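PDB 1ZU4: ftsY from Mycoplasma mycoides, which is the receptor for the signal recognition particle, a member of the SRP54-type family of P-loop GTPase-fold proteins, modelled here as its NG domain. Local coordinates for residues A[45-57]-A[268-280]. Numbering follows the deposited sequence.
Sequences IQTDMGMKMVLKV and SKGGIGLAIKELL
M53 packs against L274, K277 and E278 of helix 272-280. Its CG sits 3.9 Å from L274 CB, and the two side chains slant across each other. The bend at chi2 (-70°) turns the sulfur over L274 CB and CD2 and lays the methyl CE against K277 CG, 3.6 Å away. M49 meets the same leucine differently. M49 and L274 run side by side and point the same way, with M49 CE 3.6 Å from L274 CD1. The two methionines thus touch different parts of L274, and Y86 of helix 71-87 touches it too.

The contact joins the helical bundle (N) domain to the GTPase (G) domain, the pairing that defines the NG unit of SRP-type GTPases. Residues 45-57 run from the end of helix 34-46 through the turn into helix 51-64. Helix 51-57 crosses helix 272-280 steeply, at 107°.

At the turn the backbones come close, with M49 CA 4.0 Å from G271 CA. G271 N donates to T47 O at 2.8 Å, a bent bond tilted from the carbonyl plane. G271 CA lies 3.6 Å from T47 OG1, and the glycine lets the two backbones come this close. T47 OG1 is bonded to L44 O and weakly to M49 N. D48 O is taken by Q241.

K52 and E278 cross at about a right angle. The lysine's aliphatic chain passes the carboxylate, while its NZ leads away from it. K56 NZ stays 4.2 Å from E278 OE1, too far for a salt bridge between these opposite charges. K277 NZ instead reaches the carbonyls of Y86 and D88.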
loop_
_atom_site.group_PDB
_atom_site.type_symbol
_atom_site.label_atom_id
_atom_site.label_comp_id
_atom_site.label_asym_id
_atom_site.label_seq_id
_atom_site.Cartn_x
_atom_site.Cartn_y
_atom_site.Cartn_z
ATOM N N ILE A 45 3.579 20.999 -5.779
ATOM C CA ILE A 45 3.328 20.364 -7.078
ATOM C C ILE A 45 4.436 19.334 -7.376
ATOM O O ILE A 45 4.171 18.229 -7.848
ATOM C CB ILE A 45 3.178 21.407 -8.246
ATOM C CG1 ILE A 45 1.859 22.173 -8.087
ATOM C CG2 ILE A 45 3.229 20.663 -9.619
ATOM C CD1 ILE A 45 1.740 23.505 -8.810
ATOM N N GLN A 46 5.670 19.677 -7.045
ATOM C CA GLN A 46 6.792 18.811 -7.401
ATOM C C GLN A 46 6.870 17.499 -6.627
ATOM O O GLN A 46 7.616 16.604 -7.016
ATOM C CB GLN A 46 8.109 19.571 -7.293
ATOM C CG GLN A 46 8.287 20.611 -8.437
ATOM C CD GLN A 46 9.431 21.545 -8.161
ATOM O OE1 GLN A 46 9.270 22.539 -7.446
ATOM N NE2 GLN A 46 10.611 21.240 -8.727
ATOM N N THR A 47 6.138 17.396 -5.519
ATOM C CA THR A 47 5.997 16.140 -4.751
ATOM C C THR A 47 5.162 15.093 -5.489
ATOM O O THR A 47 5.117 13.901 -5.086
ATOM C CB THR A 47 5.339 16.389 -3.362
ATOM O OG1 THR A 47 3.922 16.553 -3.511
ATOM C CG2 THR A 47 5.931 17.603 -2.675
ATOM N N ASP A 48 4.525 15.550 -6.586
ATOM C CA ASP A 48 3.509 14.848 -7.370
ATOM C C ASP A 48 2.257 14.428 -6.605
ATOM O O ASP A 48 1.675 13.404 -6.923
ATOM C CB ASP A 48 4.092 13.645 -8.122
ATOM C CG ASP A 48 5.105 14.046 -9.203
ATOM O OD1 ASP A 48 5.169 15.218 -9.639
ATOM O OD2 ASP A 48 5.872 13.178 -9.615
ATOM N N MET A 49 1.820 15.215 -5.633
ATOM C CA MET A 49 0.588 14.884 -4.903
ATOM C C MET A 49 -0.687 15.119 -5.758
ATOM O O MET A 49 -1.734 14.584 -5.457
ATOM C CB MET A 49 0.489 15.635 -3.592
ATOM C CG MET A 49 0.533 17.203 -3.749
ATOM S SD MET A 49 0.184 17.974 -2.189
ATOM C CE MET A 49 1.570 17.524 -1.170
ATOM N N GLY A 50 -0.563 15.916 -6.823
ATOM C CA GLY A 50 -1.698 16.287 -7.652
ATOM C C GLY A 50 -2.338 17.621 -7.295
ATOM O O GLY A 50 -2.261 18.111 -6.170
ATOM N N MET A 51 -3.018 18.214 -8.265
ATOM C CA MET A 51 -3.607 19.514 -8.087
ATOM C C MET A 51 -4.527 19.694 -6.907
ATOM O O MET A 51 -4.442 20.728 -6.189
ATOM C CB MET A 51 -4.389 19.914 -9.346
ATOM C CG MET A 51 -3.563 19.935 -10.589
ATOM S SD MET A 51 -4.500 20.798 -11.921
ATOM C CE MET A 51 -5.719 19.556 -12.273
ATOM N N LYS A 52 -5.440 18.746 -6.725
ATOM C CA LYS A 52 -6.463 18.892 -5.716
ATOM C C LYS A 52 -5.822 18.880 -4.350
ATOM O O LYS A 52 -6.242 19.611 -3.476
ATOM C CB LYS A 52 -7.530 17.782 -5.813
ATOM C CG LYS A 52 -8.340 17.846 -7.114
ATOM C CD LYS A 52 -9.715 17.181 -6.965
ATOM C CE LYS A 52 -10.726 17.720 -8.010
ATOM N NZ LYS A 52 -10.670 16.996 -9.319
ATOM N N MET A 53 -4.827 18.024 -4.166
ATOM C CA MET A 53 -4.076 17.938 -2.895
ATOM C C MET A 53 -3.196 19.162 -2.647
ATOM O O MET A 53 -3.123 19.636 -1.524
ATOM C CB MET A 53 -3.258 16.641 -2.861
ATOM C CG MET A 53 -4.130 15.365 -2.500
ATOM S SD MET A 53 -4.620 15.520 -0.729
ATOM C CE MET A 53 -5.723 14.089 -0.531
ATOM N N VAL A 54 -2.520 19.658 -3.687
ATOM C CA VAL A 54 -1.774 20.922 -3.568
ATOM C C VAL A 54 -2.703 22.001 -3.029
ATOM O O VAL A 54 -2.373 22.674 -2.069
ATOM C CB VAL A 54 -1.157 21.385 -4.916
ATOM C CG1 VAL A 54 -0.522 22.786 -4.817
ATOM C CG2 VAL A 54 -0.096 20.390 -5.336
ATOM N N LEU A 55 -3.876 22.131 -3.649
ATOM C CA LEU A 55 -4.864 23.120 -3.242
ATOM C C LEU A 55 -5.340 22.938 -1.791
ATOM O O LEU A 55 -5.404 23.891 -1.024
ATOM C CB LEU A 55 -6.047 23.070 -4.212
ATOM C CG LEU A 55 -7.237 23.957 -3.874
ATOM C CD1 LEU A 55 -6.918 25.345 -4.332
ATOM C CD2 LEU A 55 -8.499 23.418 -4.517
ATOM N N LYS A 56 -5.686 21.725 -1.414
ATOM C CA LYS A 56 -6.123 21.437 -0.042
ATOM C C LYS A 56 -5.012 21.712 1.000
ATOM O O LYS A 56 -5.269 22.311 2.034
ATOM C CB LYS A 56 -6.638 19.990 0.068
ATOM C CG LYS A 56 -7.363 19.705 1.392
ATOM C CD LYS A 56 -7.814 18.239 1.553
ATOM C CE LYS A 56 -9.166 17.988 0.892
ATOM N NZ LYS A 56 -9.000 17.918 -0.590
ATOM N N VAL A 57 -3.775 21.322 0.708
ATOM C CA VAL A 57 -2.658 21.530 1.655
ATOM C C VAL A 57 -2.312 23.024 1.786
ATOM O O VAL A 57 -2.144 23.538 2.887
ATOM C CB VAL A 57 -1.431 20.657 1.280
ATOM C CG1 VAL A 57 -0.184 21.054 2.107
ATOM C CG2 VAL A 57 -1.744 19.190 1.567
ATOM N N SER A 268 11.511 9.013 -5.097
ATOM C CA SER A 268 11.944 10.380 -4.777
ATOM C C SER A 268 10.806 11.385 -4.613
ATOM O O SER A 268 11.033 12.464 -4.125
ATOM C CB SER A 268 12.948 10.886 -5.826
ATOM O OG SER A 268 14.219 10.263 -5.643
ATOM N N LYS A 269 9.578 11.017 -4.986
ATOM C CA LYS A 269 8.461 11.958 -4.888
ATOM C C LYS A 269 7.418 11.548 -3.872
ATOM O O LYS A 269 6.521 10.730 -4.172
ATOM C CB LYS A 269 7.788 12.144 -6.262
ATOM C CG LYS A 269 8.779 12.597 -7.365
ATOM C CD LYS A 269 9.719 13.722 -6.883
ATOM C CE LYS A 269 10.566 14.247 -8.038
ATOM N NZ LYS A 269 9.670 14.511 -9.193
ATOM N N GLY A 270 7.490 12.151 -2.687
ATOM C CA GLY A 270 6.656 11.711 -1.563
ATOM C C GLY A 270 5.204 12.148 -1.535
ATOM O O GLY A 270 4.503 11.912 -0.560
ATOM N N GLY A 271 4.724 12.805 -2.587
ATOM C CA GLY A 271 3.319 13.173 -2.603
ATOM C C GLY A 271 2.421 11.990 -2.952
ATOM O O GLY A 271 1.177 12.083 -2.890
ATOM N N ILE A 272 3.024 10.874 -3.334
ATOM C CA ILE A 272 2.206 9.754 -3.839
ATOM C C ILE A 272 1.172 9.209 -2.821
ATOM O O ILE A 272 0.109 8.737 -3.201
ATOM C CB ILE A 272 3.086 8.613 -4.389
ATOM C CG1 ILE A 272 2.194 7.635 -5.194
ATOM C CG2 ILE A 272 3.888 7.971 -3.233
ATOM C CD1 ILE A 272 2.849 6.487 -5.805
ATOM N N GLY A 273 1.465 9.280 -1.525
ATOM C CA GLY A 273 0.487 8.802 -0.558
ATOM C C GLY A 273 -0.801 9.596 -0.667
ATOM O O GLY A 273 -1.888 9.044 -0.503
ATOM N N LEU A 274 -0.645 10.911 -0.908
ATOM C CA LEU A 274 -1.753 11.829 -1.023
ATOM C C LEU A 274 -2.445 11.707 -2.357
ATOM O O LEU A 274 -3.634 11.890 -2.436
ATOM C CB LEU A 274 -1.287 13.266 -0.807
ATOM C CG LEU A 274 -0.802 13.626 0.600
ATOM C CD1 LEU A 274 -0.339 15.100 0.624
ATOM C CD2 LEU A 274 -1.953 13.449 1.498
ATOM N N ALA A 275 -1.680 11.467 -3.408
ATOM C CA ALA A 275 -2.235 11.212 -4.722
ATOM C C ALA A 275 -3.153 9.989 -4.629
ATOM O O ALA A 275 -4.226 9.997 -5.205
ATOM C CB ALA A 275 -1.087 10.988 -5.782
ATOM N N ILE A 276 -2.727 8.939 -3.904
ATOM C CA ILE A 276 -3.531 7.730 -3.741
ATOM C C ILE A 276 -4.867 8.054 -3.031
ATOM O O ILE A 276 -5.953 7.714 -3.501
ATOM C CB ILE A 276 -2.723 6.606 -2.982
ATOM C CG1 ILE A 276 -1.636 6.037 -3.929
ATOM C CG2 ILE A 276 -3.656 5.493 -2.479
ATOM C CD1 ILE A 276 -0.512 5.300 -3.222
ATOM N N LYS A 277 -4.757 8.698 -1.880
ATOM C CA LYS A 277 -5.916 9.131 -1.109
ATOM C C LYS A 277 -6.901 9.917 -2.015
ATOM O O LYS A 277 -8.090 9.642 -1.988
ATOM C CB LYS A 277 -5.403 9.976 0.065
ATOM C CG LYS A 277 -6.426 10.798 0.798
ATOM C CD LYS A 277 -7.449 9.861 1.414
ATOM C CE LYS A 277 -8.721 10.615 1.753
ATOM N NZ LYS A 277 -8.458 12.015 2.255
ATOM N N GLU A 278 -6.396 10.854 -2.826
ATOM C CA GLU A 278 -7.279 11.674 -3.691
ATOM C C GLU A 278 -7.918 10.847 -4.813
ATOM O O GLU A 278 -9.139 10.822 -4.940
ATOM C CB GLU A 278 -6.520 12.872 -4.302
ATOM C CG GLU A 278 -7.357 13.750 -5.238
ATOM C CD GLU A 278 -8.455 14.472 -4.513
ATOM O OE1 GLU A 278 -8.283 14.824 -3.325
ATOM O OE2 GLU A 278 -9.509 14.645 -5.142
ATOM N N LEU A 279 -7.102 10.174 -5.623
ATOM C CA LEU A 279 -7.644 9.482 -6.763
ATOM C C LEU A 279 -8.466 8.232 -6.416
ATOM O O LEU A 279 -9.491 8.046 -7.027
ATOM C CB LEU A 279 -6.574 9.108 -7.802
ATOM C CG LEU A 279 -7.168 8.928 -9.222
ATOM C CD1 LEU A 279 -7.561 10.304 -9.806
ATOM C CD2 LEU A 279 -6.230 8.191 -10.182
ATOM N N LEU A 280 -8.002 7.390 -5.482
ATOM C CA LEU A 280 -8.620 6.087 -5.179
ATOM C C LEU A 280 -9.564 6.139 -4.035
ATOM O O LEU A 280 -10.527 5.421 -4.052
ATOM C CB LEU A 280 -7.568 4.974 -4.881
ATOM C CG LEU A 280 -6.822 4.454 -6.147
ATOM C CD1 LEU A 280 -5.677 5.354 -6.512
ATOM C CD2 LEU A 280 -6.295 3.036 -5.932
#